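Local atomic coordinates of Alr4995 protein (Nostoc sp., PDB entry 6LRF), a protein that acts as a bifunctional arginine dihydrolase and ornithine cyclodeaminase, hydrolysing arginine to ornithine and probably cyclising ornithine to proline. Residues P146-L157 with E276-E284. Numbering follows the deposited sequence.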
loop_
_atom_site.group_PDB
_atom_site.type_symbol
_atom_site.label_atom_id
_atom_site.label_comp_id
_atom_site.label_asym_id
_atom_site.label_seq_id
_atom_site.Cartn_x
_atom_site.Cartn_y
_atom_site.Cartn_z
ATOM N N PRO B 146 46.377 7.262 17.545
ATOM C CA PRO B 146 47.476 6.774 18.399
ATOM C C PRO B 146 48.791 7.565 18.274
ATOM O O PRO B 146 49.578 7.578 19.215
ATOM C CB PRO B 146 47.692 5.335 17.915
ATOM C CG PRO B 146 46.331 4.934 17.344
ATOM C CD PRO B 146 45.839 6.191 16.679
ATOM N N TYR B 147 49.030 8.185 17.123
ATOM C CA TYR B 147 50.213 9.010 16.926
ATOM C C TYR B 147 50.113 10.254 17.786
ATOM O O TYR B 147 51.095 10.684 18.401
ATOM C CB TYR B 147 50.363 9.396 15.454
ATOM C CG TYR B 147 50.820 8.272 14.549
ATOM C CD1 TYR B 147 52.169 8.051 14.311
ATOM C CD2 TYR B 147 49.898 7.445 13.911
ATOM C CE1 TYR B 147 52.592 7.018 13.469
ATOM C CE2 TYR B 147 50.308 6.415 13.072
ATOM C CZ TYR B 147 51.656 6.212 12.854
ATOM O OH TYR B 147 52.070 5.201 12.020
ATOM N N LEU B 148 48.913 10.827 17.830
ATOM C CA LEU B 148 48.687 12.022 18.614
ATOM C C LEU B 148 48.994 11.737 20.073
ATOM O O LEU B 148 49.612 12.547 20.777
ATOM C CB LEU B 148 47.249 12.501 18.475
ATOM C CG LEU B 148 46.730 12.706 17.069
ATOM C CD1 LEU B 148 45.313 13.248 17.152
ATOM C CD2 LEU B 148 47.634 13.665 16.332
ATOM N N ALA B 149 48.550 10.571 20.520
ATOM C CA ALA B 149 48.656 10.209 21.918
ATOM C C ALA B 149 50.124 10.007 22.303
ATOM O O ALA B 149 50.575 10.484 23.336
ATOM C CB ALA B 149 47.857 8.964 22.187
ATOM N N LYS B 150 50.845 9.281 21.456
ATOM C CA LYS B 150 52.260 8.957 21.656
ATOM C C LYS B 150 53.144 10.206 21.607
ATOM O O LYS B 150 54.005 10.399 22.452
ATOM C CB LYS B 150 52.705 7.952 20.588
ATOM C CG LYS B 150 54.166 7.564 20.638
ATOM C CD LYS B 150 54.511 6.524 19.569
ATOM C CE LYS B 150 54.290 7.066 18.159
ATOM N NZ LYS B 150 54.893 6.162 17.134
ATOM N N TRP B 151 52.902 11.063 20.622
ATOM C CA TRP B 151 53.733 12.240 20.393
ATOM C C TRP B 151 53.407 13.420 21.291
ATOM O O TRP B 151 54.276 14.260 21.555
ATOM C CB TRP B 151 53.611 12.687 18.944
ATOM C CG TRP B 151 54.317 11.805 17.981
ATOM C CD1 TRP B 151 55.350 10.944 18.249
ATOM C CD2 TRP B 151 54.066 11.706 16.582
ATOM N NE1 TRP B 151 55.752 10.313 17.093
ATOM C CE2 TRP B 151 54.983 10.772 16.054
ATOM C CE3 TRP B 151 53.148 12.313 15.716
ATOM C CZ2 TRP B 151 55.008 10.434 14.707
ATOM C CZ3 TRP B 151 53.185 11.984 14.375
ATOM C CH2 TRP B 151 54.106 11.052 13.886
ATOM N N LEU B 152 52.160 13.527 21.740
ATOM C CA LEU B 152 51.831 14.637 22.619
ATOM C C LEU B 152 51.736 14.177 24.070
ATOM O O LEU B 152 51.491 14.988 24.960
ATOM C CB LEU B 152 50.542 15.319 22.177
ATOM C CG LEU B 152 50.547 15.918 20.768
ATOM C CD1 LEU B 152 49.255 16.631 20.526
ATOM C CD2 LEU B 152 51.704 16.885 20.546
ATOM N N ASP B 153 51.944 12.874 24.287
ATOM C CA ASP B 153 51.905 12.250 25.616
ATOM C C ASP B 153 50.598 12.568 26.375
ATOM O O ASP B 153 50.619 13.162 27.457
ATOM C CB ASP B 153 53.132 12.692 26.438
ATOM C CG ASP B 153 53.598 11.629 27.439
ATOM O OD1 ASP B 153 53.114 10.480 27.372
ATOM O OD2 ASP B 153 54.470 11.934 28.287
ATOM N N ILE B 154 49.466 12.155 25.809
ATOM C CA ILE B 154 48.163 12.530 26.342
ATOM C C ILE B 154 47.098 11.480 26.032
ATOM O O ILE B 154 47.237 10.732 25.067
ATOM C CB ILE B 154 47.723 13.903 25.789
ATOM C CG1 ILE B 154 46.539 14.442 26.587
ATOM C CG2 ILE B 154 47.412 13.826 24.300
ATOM C CD1 ILE B 154 46.380 15.929 26.524
ATOM N N GLU B 155 46.059 11.405 26.870
ATOM C CA GLU B 155 44.906 10.536 26.617
ATOM C C GLU B 155 44.055 11.081 25.474
ATOM O O GLU B 155 43.594 12.218 25.534
ATOM C CB GLU B 155 44.031 10.391 27.869
ATOM C CG GLU B 155 42.783 9.530 27.650
ATOM C CD GLU B 155 41.874 9.469 28.874
ATOM O OE1 GLU B 155 41.481 10.538 29.385
ATOM O OE2 GLU B 155 41.554 8.353 29.323
ATOM N N VAL B 156 43.847 10.268 24.438
ATOM C CA VAL B 156 43.087 10.703 23.261
ATOM C C VAL B 156 41.731 10.010 23.205
ATOM O O VAL B 156 41.653 8.791 23.223
ATOM C CB VAL B 156 43.860 10.425 21.954
ATOM C CG1 VAL B 156 42.989 10.711 20.722
ATOM C CG2 VAL B 156 45.125 11.272 21.911
ATOM N N LEU B 157 40.670 10.807 23.148
ATOM C CA LEU B 157 39.304 10.303 23.057
ATOM C C LEU B 157 38.750 10.479 21.652
ATOM O O LEU B 157 38.613 11.609 21.189
ATOM C CB LEU B 157 38.410 11.038 24.056
ATOM C CG LEU B 157 38.825 10.961 25.522
ATOM C CD1 LEU B 157 37.787 11.654 26.383
ATOM C CD2 LEU B 157 38.997 9.510 25.939
ATOM N N GLU B 276 49.660 15.578 35.265
ATOM C CA GLU B 276 49.365 14.164 35.423
ATOM C C GLU B 276 49.275 13.409 34.099
ATOM O O GLU B 276 49.457 12.191 34.074
ATOM C CB GLU B 276 48.056 14.003 36.213
ATOM C CG GLU B 276 47.799 12.601 36.754
ATOM C CD GLU B 276 47.027 12.614 38.069
ATOM O OE1 GLU B 276 47.363 13.436 38.951
ATOM O OE2 GLU B 276 46.080 11.809 38.215
ATOM N N VAL B 277 49.025 14.120 33.000
ATOM C CA VAL B 277 48.727 13.452 31.730
ATOM C C VAL B 277 49.849 12.537 31.217
ATOM O O VAL B 277 51.042 12.691 31.540
ATOM C CB VAL B 277 48.377 14.467 30.604
ATOM C CG1 VAL B 277 47.340 15.463 31.086
ATOM C CG2 VAL B 277 49.622 15.165 30.058
ATOM N N HIS B 278 49.425 11.556 30.431
ATOM C CA HIS B 278 50.320 10.654 29.744
ATOM C C HIS B 278 49.553 9.990 28.611
ATOM O O HIS B 278 48.314 9.944 28.627
ATOM C CB HIS B 278 50.915 9.607 30.701
ATOM C CG HIS B 278 49.905 8.701 31.337
ATOM N ND1 HIS B 278 49.097 9.098 32.385
ATOM C CD2 HIS B 278 49.600 7.401 31.100
ATOM C CE1 HIS B 278 48.329 8.087 32.754
ATOM N NE2 HIS B 278 48.614 7.046 31.989
ATOM N N ALA B 279 50.306 9.505 27.628
ATOM C CA ALA B 279 49.769 8.819 26.462
ATOM C C ALA B 279 48.784 7.724 26.840
ATOM O O ALA B 279 49.102 6.807 27.603
ATOM C CB ALA B 279 50.897 8.223 25.633
ATOM N N ASN B 280 47.582 7.831 26.293
ATOM C CA ASN B 280 46.615 6.756 26.405
ATOM C C ASN B 280 45.753 6.666 25.147
ATOM O O ASN B 280 45.145 7.659 24.745
ATOM C CB ASN B 280 45.749 6.970 27.635
ATOM C CG ASN B 280 45.040 5.727 28.051
ATOM O OD1 ASN B 280 45.596 4.626 27.971
ATOM N ND2 ASN B 280 43.791 5.876 28.481
ATOM N N VAL B 281 45.726 5.490 24.514
ATOM C CA VAL B 281 44.905 5.285 23.315
ATOM C C VAL B 281 43.849 4.201 23.565
ATOM O O VAL B 281 44.136 3.176 24.191
ATOM C CB VAL B 281 45.764 4.896 22.049
ATOM C CG1 VAL B 281 47.113 5.593 22.060
ATOM C CG2 VAL B 281 45.973 3.390 21.923
ATOM N N TYR B 282 42.627 4.435 23.090
ATOM C CA TYR B 282 41.602 3.392 23.134
ATOM C C TYR B 282 41.415 2.739 21.766
ATOM O O TYR B 282 40.784 1.681 21.651
ATOM C CB TYR B 282 40.278 3.955 23.652
ATOM C CG TYR B 282 40.394 4.509 25.047
ATOM C CD1 TYR B 282 40.310 3.679 26.158
ATOM C CD2 TYR B 282 40.617 5.856 25.255
ATOM C CE1 TYR B 282 40.429 4.185 27.444
ATOM C CE2 TYR B 282 40.739 6.371 26.530
ATOM C CZ TYR B 282 40.644 5.533 27.622
ATOM O OH TYR B 282 40.763 6.061 28.895
ATOM N N VAL B 283 41.980 3.364 20.734
ATOM C CA VAL B 283 41.942 2.811 19.388
ATOM C C VAL B 283 42.606 1.436 19.372
ATOM O O VAL B 283 43.699 1.245 19.923
ATOM C CB VAL B 283 42.626 3.757 18.381
ATOM C CG1 VAL B 283 42.627 3.158 16.979
ATOM C CG2 VAL B 283 41.929 5.120 18.394
ATOM N N GLU B 284 41.911 0.473 18.769
ATOM C CA GLU B 284 42.394 -0.899 18.636
ATOM C C GLU B 284 42.499 -1.327 17.176
ATOM O O GLU B 284 41.801 -0.806 16.311
ATOM C CB GLU B 284 41.469 -1.871 19.357
ATOM C CG GLU B 284 41.542 -1.812 20.848
ATOM C CD GLU B 284 40.628 -2.833 21.488
ATOM O OE1 GLU B 284 39.902 -3.533 20.737
ATOM O OE2 GLU B 284 40.650 -2.951 22.729
#
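Glu-155 and Asn-280 pair in parallel where the start of strand 280-292 runs beside strand 155-160. Asn-280 spans this short ladder: its N donates to Ile-154 O (3.2 Å), and its O takes Val-156 N at 2.9 Å, almost straight at 170°. The Glu-155 and Asn-280 side chains run alongside each other, and Asn-280 ND2 adds a weak bond to Glu-155 OE2. With CG anti to the backbone N (chi1 178°) and the chain extended, Glu-155 carries OE2 to the edge of the Tyr-282 ring, where the OH donates over a very short 2.5 Å; carboxylate and ring planes stand 40° apart. Arg-199 bridges to OE1 and probably steadies the carboxylate's charge. A glutamine here would probably leave Arg-199 without its charged mate and weaken the hold on the Tyr-282 hydroxyl. Packing is tightest under the helix, where Val-281 CG1 presses on Ala-149 CB at 3.5 Å; Pro-146 CG meets Val-283 CB more loosely, at 4.0 Å. The exposed end rests on Asp-153, whose OD1 accepts Ala-279 N (3.0 Å) from above the carboxylate plane, while His-278 touches mainly through its backbone and CB. Strand 155-160 thus lies between 132-136 and 280-292 in a mixed sheet, and helix 145-152 packs Leu-148 and Leu-152 against strand 79-82.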